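Lipase aflb (Neosartorya fumigata, PDB 6IDY) probably hydrolyses the ester bonds of lipids, as a lipase built on the alpha/beta-hydrolase fold, and carries a bound calcium ion. Local coordinates at residues A[65-70]-A[364-369]; A[72-77]-A[82-87]; A[96-101]-A[407-412]. All coordinates share one frame; numbering follows the deposited sequence.

Contact 1: residues A[65-70]-A[364-369]; sequences EAFDKI and VLYNPL
Phe67 and Ile70 meet Tyr366 in a small, buried, mainly apolar contact between helix 63-73 and the turn that leads into helix 368-379. Phe67 and Tyr366 pass each other in opposite directions and touch ring to ring obliquely, with Phe67 CZ 4.0 Å from Tyr366 CE1. The backbone of the two segments stays well apart, the CA atoms of Phe67 and Tyr366 lying 11.9 Å from each other, and the aromatic side chains span the gap. On Tyr366, CG sits between the backbone N and the carbonyl carbon (chi1 56°), a torsion that sends the ring out toward the helix. There the methyl Ile70 CD1 comes from the opposite direction, 3.4 Å from Tyr366 OH. The buried hydroxyl also has a polar partner, a hydrogen bond with Glu412 OE2. Just past Tyr366, Asn367 caps the next helix: its OD1 accepts a weak bond from Leu369 N as well as one from Ala370 N, while ND2 is held by Ala355 O. Around the junction, Leu408 of helix 405-412 packs on both Phe67 and Tyr366, Tyr359 meets the Phe67 ring, and Val364 and Leu365 lean on Ile259 of strand 253-259.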
loop_
_atom_site.group_PDB
_atom_site.type_symbol
_atom_site.label_atom_id
_atom_site.label_comp_id
_atom_site.label_asym_id
_atom_site.label_seq_id
_atom_site.Cartn_x
_atom_site.Cartn_y
_atom_site.Cartn_z
ATOM N N GLU A 65 22.564 6.409 -8.634
ATOM C CA GLU A 65 22.239 7.828 -8.803
ATOM C C GLU A 65 20.855 8.150 -8.236
ATOM O O GLU A 65 20.683 9.204 -7.629
ATOM C CB GLU A 65 22.327 8.257 -10.270
ATOM C CG GLU A 65 23.754 8.478 -10.738
ATOM C CD GLU A 65 23.925 9.492 -11.850
ATOM O OE1 GLU A 65 22.964 9.715 -12.620
ATOM O OE2 GLU A 65 25.034 10.064 -11.954
ATOM N N ALA A 66 19.885 7.233 -8.412
ATOM C CA ALA A 66 18.527 7.375 -7.895
ATOM C C ALA A 66 18.549 7.405 -6.368
ATOM O O ALA A 66 17.900 8.271 -5.777
ATOM C CB ALA A 66 17.654 6.233 -8.384
ATOM N N PHE A 67 19.327 6.486 -5.734
ATOM C CA PHE A 67 19.480 6.424 -4.281
ATOM C C PHE A 67 20.218 7.634 -3.737
ATOM O O PHE A 67 19.870 8.103 -2.652
ATOM C CB PHE A 67 20.147 5.117 -3.828
ATOM C CG PHE A 67 19.202 3.946 -3.732
ATOM C CD1 PHE A 67 18.194 3.919 -2.772
ATOM C CD2 PHE A 67 19.331 2.859 -4.584
ATOM C CE1 PHE A 67 17.320 2.832 -2.682
ATOM C CE2 PHE A 67 18.466 1.764 -4.484
ATOM C CZ PHE A 67 17.464 1.760 -3.537
ATOM N N ASP A 68 21.207 8.166 -4.502
ATOM C CA ASP A 68 21.954 9.373 -4.134
ATOM C C ASP A 68 20.991 10.565 -4.044
ATOM O O ASP A 68 21.098 11.364 -3.116
ATOM C CB ASP A 68 23.096 9.658 -5.134
ATOM C CG ASP A 68 24.292 8.719 -5.063
ATOM O OD1 ASP A 68 24.383 7.936 -4.098
ATOM O OD2 ASP A 68 25.135 8.770 -5.973
ATOM N N LYS A 69 20.021 10.646 -4.976
ATOM C CA LYS A 69 18.990 11.686 -4.979
ATOM C C LYS A 69 18.076 11.532 -3.760
ATOM O O LYS A 69 17.755 12.533 -3.127
ATOM C CB LYS A 69 18.155 11.635 -6.261
ATOM C CG LYS A 69 18.907 12.086 -7.495
ATOM C CD LYS A 69 18.050 11.932 -8.731
ATOM C CE LYS A 69 18.803 12.291 -9.983
ATOM N NZ LYS A 69 19.081 13.748 -10.046
ATOM N N ILE A 70 17.661 10.286 -3.431
ATOM C CA ILE A 70 16.812 10.002 -2.259
ATOM C C ILE A 70 17.557 10.403 -0.967
ATOM O O ILE A 70 16.987 11.105 -0.130
ATOM C CB ILE A 70 16.289 8.534 -2.239
ATOM C CG1 ILE A 70 15.373 8.256 -3.465
ATOM C CG2 ILE A 70 15.553 8.217 -0.910
ATOM C CD1 ILE A 70 15.028 6.770 -3.726
ATOM N N VAL A 364 9.959 0.410 0.370
ATOM C CA VAL A 364 9.967 -0.994 0.813
ATOM C C VAL A 364 9.399 -1.910 -0.314
ATOM O O VAL A 364 9.818 -3.064 -0.429
ATOM C CB VAL A 364 9.308 -1.210 2.214
ATOM C CG1 VAL A 364 9.512 -2.646 2.713
ATOM C CG2 VAL A 364 9.869 -0.231 3.241
ATOM N N LEU A 365 8.537 -1.355 -1.208
ATOM C CA LEU A 365 7.980 -2.084 -2.364
ATOM C C LEU A 365 9.066 -2.556 -3.352
ATOM O O LEU A 365 8.853 -3.528 -4.083
ATOM C CB LEU A 365 6.928 -1.242 -3.100
ATOM C CG LEU A 365 5.631 -0.932 -2.345
ATOM C CD1 LEU A 365 4.890 0.230 -3.001
ATOM C CD2 LEU A 365 4.742 -2.175 -2.232
ATOM N N TYR A 366 10.218 -1.864 -3.384
ATOM C CA TYR A 366 11.320 -2.250 -4.262
ATOM C C TYR A 366 12.544 -2.731 -3.465
ATOM O O TYR A 366 13.636 -2.825 -4.020
ATOM C CB TYR A 366 11.670 -1.152 -5.299
ATOM C CG TYR A 366 12.003 0.222 -4.743
ATOM C CD1 TYR A 366 13.185 0.446 -4.039
ATOM C CD2 TYR A 366 11.188 1.317 -5.008
ATOM C CE1 TYR A 366 13.510 1.712 -3.555
ATOM C CE2 TYR A 366 11.508 2.591 -4.539
ATOM C CZ TYR A 366 12.676 2.785 -3.821
ATOM O OH TYR A 366 12.982 4.033 -3.336
ATOM N N ASN A 367 12.363 -3.043 -2.170
ATOM C CA ASN A 367 13.462 -3.513 -1.324
ATOM C C ASN A 367 13.786 -5.008 -1.587
ATOM O O ASN A 367 12.864 -5.826 -1.612
ATOM C CB ASN A 367 13.179 -3.248 0.158
ATOM C CG ASN A 367 14.314 -3.677 1.040
ATOM O OD1 ASN A 367 14.399 -4.833 1.452
ATOM N ND2 ASN A 367 15.234 -2.771 1.317
ATOM N N PRO A 368 15.079 -5.382 -1.777
ATOM C CA PRO A 368 15.401 -6.793 -2.076
ATOM C C PRO A 368 15.060 -7.782 -0.969
ATOM O O PRO A 368 14.662 -8.905 -1.279
ATOM C CB PRO A 368 16.897 -6.767 -2.391
ATOM C CG PRO A 368 17.395 -5.519 -1.797
ATOM C CD PRO A 368 16.291 -4.535 -1.810
ATOM N N LEU A 369 15.195 -7.368 0.306
ATOM C CA LEU A 369 14.843 -8.205 1.454
ATOM C C LEU A 369 13.321 -8.400 1.507
ATOM O O LEU A 369 12.871 -9.524 1.731
ATOM C CB LEU A 369 15.393 -7.626 2.776
ATOM C CG LEU A 369 15.036 -8.374 4.076
ATOM C CD1 LEU A 369 15.738 -9.740 4.168
ATOM C CD2 LEU A 369 15.314 -7.517 5.300
#

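Contact 2: residues A[72-77]-A[82-87]; sequences SIFADG and LKMTRE
Ile73 is the main apolar link here, fitting against Met84 and Glu87 of the following helix. Its CG1 lies anti to the carbonyl carbon (chi1 -61°), which leaves both branches facing helix 81-90: CG1 is 3.7 Å from Glu87 CB, and CG2 comes to 3.8 Å from Met84 SD. Farther out, Ile73 CD1 rests near the backbone carbonyl of Glu87. The Ile73 and Met84 side chains cross at about a right angle, whereas Ile73 and Glu87 run past each other in opposite directions. Glu87 CB faces Ile73 straight from the backbone, and the bend at chi2 carries the carboxylate away.

Met84 SD also serves a Met-aromatic contact. It lies 3.8 Å from Phe74 CE1 and 5.1 Å from the centroid of the Phe74 ring, obliquely placed at 66° from the ring normal. The Phe74 side chain also touches Phe317, Val358 and Thr360 in loops, and Met84 reaches Glu319 and Leu415.

All this closes an alpha-alpha hairpin, in which helix 63-73 ends, the chain reverses through a short loop, and helix 81-90 packs back against it. The turn itself is tightened by Gly77 N donating to Phe74 O at 3.0 Å, and Gly77 takes a positive phi of 116°, a region glycine enters readily. Asp80 OD1 binds Lys83 N as the second helix starts.

Opposite charges are only loosely related, out toward the exposed Asp76. Lys83 reaches across as a fully extended chain, bringing its NZ to 4.4 Å from Asp76 OD2, beyond salt-bridge range; any attraction between them would be a long-range one. Helices 414-424 and 31-47 also pack against helix 81-90.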
loop_
_atom_site.group_PDB
_atom_site.type_symbol
_atom_site.label_atom_id
_atom_site.label_comp_id
_atom_site.label_asym_id
_atom_site.label_seq_id
_atom_site.Cartn_x
_atom_site.Cartn_y
_atom_site.Cartn_z
ATOM N N SER A 72 19.873 12.606 -0.665
ATOM C CA SER A 72 19.979 14.063 -0.691
ATOM C C SER A 72 18.728 14.678 -0.028
ATOM O O SER A 72 18.837 15.692 0.663
ATOM C CB SER A 72 20.112 14.559 -2.128
ATOM O OG SER A 72 20.109 15.977 -2.185
ATOM N N ILE A 73 17.548 14.051 -0.235
ATOM C CA ILE A 73 16.275 14.483 0.358
ATOM C C ILE A 73 16.331 14.240 1.879
ATOM O O ILE A 73 15.828 15.057 2.651
ATOM C CB ILE A 73 15.051 13.768 -0.309
ATOM C CG1 ILE A 73 14.965 14.081 -1.823
ATOM C CG2 ILE A 73 13.727 14.106 0.407
ATOM C CD1 ILE A 73 13.994 13.173 -2.634
ATOM N N PHE A 74 16.975 13.135 2.289
ATOM C CA PHE A 74 17.117 12.705 3.685
ATOM C C PHE A 74 18.304 13.343 4.422
ATOM O O PHE A 74 18.526 13.016 5.591
ATOM C CB PHE A 74 17.207 11.169 3.750
ATOM C CG PHE A 74 15.878 10.446 3.725
ATOM C CD1 PHE A 74 15.117 10.388 2.559
ATOM C CD2 PHE A 74 15.407 9.786 4.852
ATOM C CE1 PHE A 74 13.888 9.722 2.537
ATOM C CE2 PHE A 74 14.185 9.099 4.822
ATOM C CZ PHE A 74 13.433 9.078 3.667
ATOM N N ALA A 75 19.045 14.268 3.757
ATOM C CA ALA A 75 20.230 14.938 4.318
ATOM C C ALA A 75 19.974 15.707 5.619
ATOM O O ALA A 75 20.848 15.733 6.481
ATOM C CB ALA A 75 20.868 15.854 3.279
ATOM N N ASP A 76 18.790 16.329 5.757
ATOM C CA ASP A 76 18.400 17.092 6.948
ATOM C C ASP A 76 17.491 16.274 7.863
ATOM O O ASP A 76 16.926 16.807 8.820
ATOM C CB ASP A 76 17.738 18.426 6.553
ATOM C CG ASP A 76 18.660 19.374 5.815
ATOM O OD1 ASP A 76 19.744 19.696 6.360
ATOM O OD2 ASP A 76 18.300 19.799 4.698
ATOM N N GLY A 77 17.414 14.976 7.589
ATOM C CA GLY A 77 16.627 14.021 8.351
ATOM C C GLY A 77 15.517 13.422 7.523
ATOM O O GLY A 77 15.328 13.809 6.364
ATOM N N LEU A 82 4.672 15.759 2.644
ATOM C CA LEU A 82 4.714 16.957 1.812
ATOM C C LEU A 82 6.139 17.323 1.360
ATOM O O LEU A 82 6.331 17.637 0.183
ATOM C CB LEU A 82 4.002 18.158 2.484
ATOM C CG LEU A 82 2.492 18.013 2.774
ATOM C CD1 LEU A 82 1.973 19.214 3.562
ATOM C CD2 LEU A 82 1.677 17.856 1.490
ATOM N N LYS A 83 7.135 17.236 2.275
ATOM C CA LYS A 83 8.529 17.531 1.930
ATOM C C LYS A 83 9.062 16.506 0.946
ATOM O O LYS A 83 9.656 16.892 -0.057
ATOM C CB LYS A 83 9.438 17.636 3.169
ATOM C CG LYS A 83 10.859 18.086 2.818
ATOM C CD LYS A 83 11.755 18.225 4.034
ATOM C CE LYS A 83 13.171 18.555 3.623
ATOM N NZ LYS A 83 14.083 18.660 4.791
ATOM N N MET A 84 8.818 15.209 1.210
ATOM C CA MET A 84 9.238 14.119 0.327
ATOM C C MET A 84 8.689 14.338 -1.097
ATOM O O MET A 84 9.465 14.328 -2.046
ATOM C CB MET A 84 8.800 12.754 0.892
ATOM C CG MET A 84 9.385 11.568 0.148
ATOM S SD MET A 84 11.156 11.369 0.398
ATOM C CE MET A 84 11.598 10.427 -1.026
ATOM N N THR A 85 7.374 14.596 -1.223
ATOM C CA THR A 85 6.680 14.807 -2.507
ATOM C C THR A 85 7.242 16.000 -3.279
ATOM O O THR A 85 7.456 15.887 -4.486
ATOM C CB THR A 85 5.154 14.883 -2.312
ATOM O OG1 THR A 85 4.744 13.791 -1.493
ATOM C CG2 THR A 85 4.391 14.821 -3.632
ATOM N N ARG A 86 7.507 17.119 -2.583
ATOM C CA ARG A 86 8.075 18.326 -3.190
ATOM C C ARG A 86 9.514 18.082 -3.684
ATOM O O ARG A 86 9.840 18.459 -4.805
ATOM C CB ARG A 86 8.039 19.495 -2.183
ATOM C CG ARG A 86 8.523 20.831 -2.755
ATOM C CD ARG A 86 9.259 21.660 -1.716
ATOM N NE ARG A 86 8.392 22.662 -1.092
ATOM C CZ ARG A 86 7.794 22.515 0.086
ATOM N NH1 ARG A 86 7.959 21.399 0.789
ATOM N NH2 ARG A 86 7.023 23.480 0.570
ATOM N N GLU A 87 10.361 17.466 -2.845
ATOM C CA GLU A 87 11.778 17.222 -3.139
ATOM C C GLU A 87 12.026 16.180 -4.232
ATOM O O GLU A 87 13.053 16.262 -4.905
ATOM C CB GLU A 87 12.563 16.879 -1.865
ATOM C CG GLU A 87 12.702 18.035 -0.885
ATOM C CD GLU A 87 13.277 19.320 -1.449
ATOM O OE1 GLU A 87 14.333 19.262 -2.119
ATOM O OE2 GLU A 87 12.665 20.388 -1.222
#

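Contact 3: residues A[96-101]-A[407-412]; sequences ADILSF and DLLGTE
Ile98 packs onto Leu409 and Gly410, joining helix 96-103 to helix 405-412 in a buried helix-helix contact. It ties the helical N-terminal region to a helix near the other end of the chain, outside the central sheet of an alpha/beta-hydrolase fold.

Along the first segment, Asp97 comes before the touching residue and is occupied away from the interface, with OD1 in a salt bridge to Arg55.

Next is Ile98, which carries the contact alone on its side. CG1 is anti to the carbonyl carbon and CG2 anti to the backbone N (chi1 -66°), and this splits the side chain over two neighbouring residues. CG2 drops onto the bare backbone of Gly410, 3.7 Å from its CA. The other branch ends in CD1, 3.8 Å from Leu409 CB and a little farther from Leu409 CD1; the two side chains cross at about a right angle. The backbones come close here, the CA atoms of Ile98 and Gly410 being 6.2 Å apart. No hydrogen bond spans the two segments.

Leu99, one residue on, faces other neighbours: Leu89 of helix 81-90 and Ile44 of helix 31-47. Phe101 meets the ring of Tyr178, their planes at about 30°.

Across the interface, Leu409 also touches Ala66 of helix 63-73, so it is wedged between two helices. On the same helix, with its side chain leading away from Ile98, Asp407 makes a salt bridge to Lys183, and its backbone carbonyl takes two bonds from Thr411, one from each face of its plane. Thr411 N is the routine helical donor at 3.0 Å from Asp407 O, and Thr411 OG1 donates at 2.7 Å to Asp407 O, tilted 27° from the carbonyl plane.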
loop_
_atom_site.group_PDB
_atom_site.type_symbol
_atom_site.label_atom_id
_atom_site.label_comp_id
_atom_site.label_asym_id
_atom_site.label_seq_id
_atom_site.Cartn_x
_atom_site.Cartn_y
_atom_site.Cartn_z
ATOM N N ALA A 96 10.701 12.292 -17.539
ATOM C CA ALA A 96 9.554 12.682 -18.361
ATOM C C ALA A 96 8.643 11.528 -18.776
ATOM O O ALA A 96 7.430 11.676 -18.684
ATOM C CB ALA A 96 10.024 13.458 -19.584
ATOM N N ASP A 97 9.213 10.388 -19.218
ATOM C CA ASP A 97 8.429 9.228 -19.653
ATOM C C ASP A 97 7.614 8.617 -18.505
ATOM O O ASP A 97 6.450 8.252 -18.703
ATOM C CB ASP A 97 9.322 8.183 -20.350
ATOM C CG ASP A 97 10.395 7.539 -19.478
ATOM O OD1 ASP A 97 11.057 8.272 -18.703
ATOM O OD2 ASP A 97 10.585 6.306 -19.587
ATOM N N ILE A 98 8.204 8.560 -17.295
ATOM C CA ILE A 98 7.519 8.043 -16.108
ATOM C C ILE A 98 6.452 9.059 -15.676
ATOM O O ILE A 98 5.307 8.660 -15.460
ATOM C CB ILE A 98 8.508 7.590 -14.992
ATOM C CG1 ILE A 98 9.331 6.370 -15.490
ATOM C CG2 ILE A 98 7.759 7.248 -13.680
ATOM C CD1 ILE A 98 10.559 5.978 -14.677
ATOM N N LEU A 99 6.802 10.374 -15.656
ATOM C CA LEU A 99 5.879 11.470 -15.338
ATOM C C LEU A 99 4.661 11.455 -16.270
ATOM O O LEU A 99 3.535 11.616 -15.795
ATOM C CB LEU A 99 6.572 12.846 -15.430
ATOM C CG LEU A 99 7.370 13.323 -14.213
ATOM C CD1 LEU A 99 8.076 14.635 -14.509
ATOM C CD2 LEU A 99 6.482 13.488 -12.989
ATOM N N SER A 100 4.890 11.234 -17.583
ATOM C CA SER A 100 3.839 11.160 -18.601
ATOM C C SER A 100 2.878 10.008 -18.308
ATOM O O SER A 100 1.666 10.201 -18.398
ATOM C CB SER A 100 4.446 11.015 -19.994
ATOM O OG SER A 100 3.448 10.961 -20.999
ATOM N N PHE A 101 3.420 8.831 -17.919
ATOM C CA PHE A 101 2.645 7.639 -17.568
ATOM C C PHE A 101 1.815 7.897 -16.304
ATOM O O PHE A 101 0.615 7.622 -16.301
ATOM C CB PHE A 101 3.564 6.410 -17.404
ATOM C CG PHE A 101 2.879 5.145 -16.927
ATOM C CD1 PHE A 101 2.087 4.394 -17.791
ATOM C CD2 PHE A 101 3.040 4.697 -15.622
ATOM C CE1 PHE A 101 1.460 3.224 -17.352
ATOM C CE2 PHE A 101 2.411 3.527 -15.183
ATOM C CZ PHE A 101 1.623 2.801 -16.051
ATOM N N ASP A 407 11.454 1.010 -12.174
ATOM C CA ASP A 407 10.608 0.477 -11.102
ATOM C C ASP A 407 10.823 1.279 -9.813
ATOM O O ASP A 407 9.844 1.657 -9.177
ATOM C CB ASP A 407 10.888 -1.015 -10.896
ATOM C CG ASP A 407 10.553 -1.859 -12.112
ATOM O OD1 ASP A 407 9.404 -1.777 -12.591
ATOM O OD2 ASP A 407 11.435 -2.612 -12.572
ATOM N N LEU A 408 12.097 1.592 -9.471
ATOM C CA LEU A 408 12.477 2.416 -8.320
ATOM C C LEU A 408 11.872 3.825 -8.508
ATOM O O LEU A 408 11.190 4.321 -7.609
ATOM C CB LEU A 408 14.026 2.511 -8.227
ATOM C CG LEU A 408 14.682 3.021 -6.917
ATOM C CD1 LEU A 408 16.156 2.777 -6.947
ATOM C CD2 LEU A 408 14.471 4.516 -6.695
ATOM N N LEU A 409 12.123 4.452 -9.678
ATOM C CA LEU A 409 11.643 5.805 -9.998
ATOM C C LEU A 409 10.127 5.915 -10.029
ATOM O O LEU A 409 9.574 6.847 -9.449
ATOM C CB LEU A 409 12.261 6.345 -11.300
ATOM C CG LEU A 409 13.794 6.265 -11.445
ATOM C CD1 LEU A 409 14.243 6.741 -12.821
ATOM C CD2 LEU A 409 14.513 7.033 -10.343
ATOM N N GLY A 410 9.477 4.955 -10.681
ATOM C CA GLY A 410 8.026 4.892 -10.795
ATOM C C GLY A 410 7.330 4.741 -9.458
ATOM O O GLY A 410 6.314 5.399 -9.218
ATOM N N THR A 411 7.882 3.885 -8.570
ATOM C CA THR A 411 7.362 3.670 -7.207
ATOM C C THR A 411 7.439 4.979 -6.405
ATOM O O THR A 411 6.512 5.310 -5.678
ATOM C CB THR A 411 8.095 2.508 -6.526
ATOM O OG1 THR A 411 7.906 1.323 -7.301
ATOM C CG2 THR A 411 7.630 2.264 -5.088
ATOM N N GLU A 412 8.536 5.723 -6.552
ATOM C CA GLU A 412 8.725 7.013 -5.891
ATOM C C GLU A 412 7.741 8.061 -6.425
ATOM O O GLU A 412 7.199 8.847 -5.645
ATOM C CB GLU A 412 10.189 7.493 -6.033
ATOM C CG GLU A 412 11.144 6.798 -5.068
ATOM C CD GLU A 412 10.736 6.831 -3.605
ATOM O OE1 GLU A 412 10.146 7.846 -3.177
ATOM O OE2 GLU A 412 11.008 5.847 -2.881
#

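In the fold
Contact 1 lies on the same side of the chain's centre as contact 2 and as contact 3. Contacts 1 and 2 both use helix 63-73, their centres about 14 Å apart, and contact 2 is nested in the loop closed by contact 1. Contact 3 crosses contact 1 along the chain, about 13 Å away between centres, and meets it directly: Tyr366 OH lies 2.7 Å from Glu412 OE2, and Tyr366 CD2 is 3.6 Å from Thr411 CB. Contacts 2 and 3, about 18 Å apart between centres, touch where Met84 CE is 3.7 Å from Glu412 OE1. Helix 368-379, which starts in contact 1, carries Ala377 of the calcium site, completed by Asp255, His380 and Gly382.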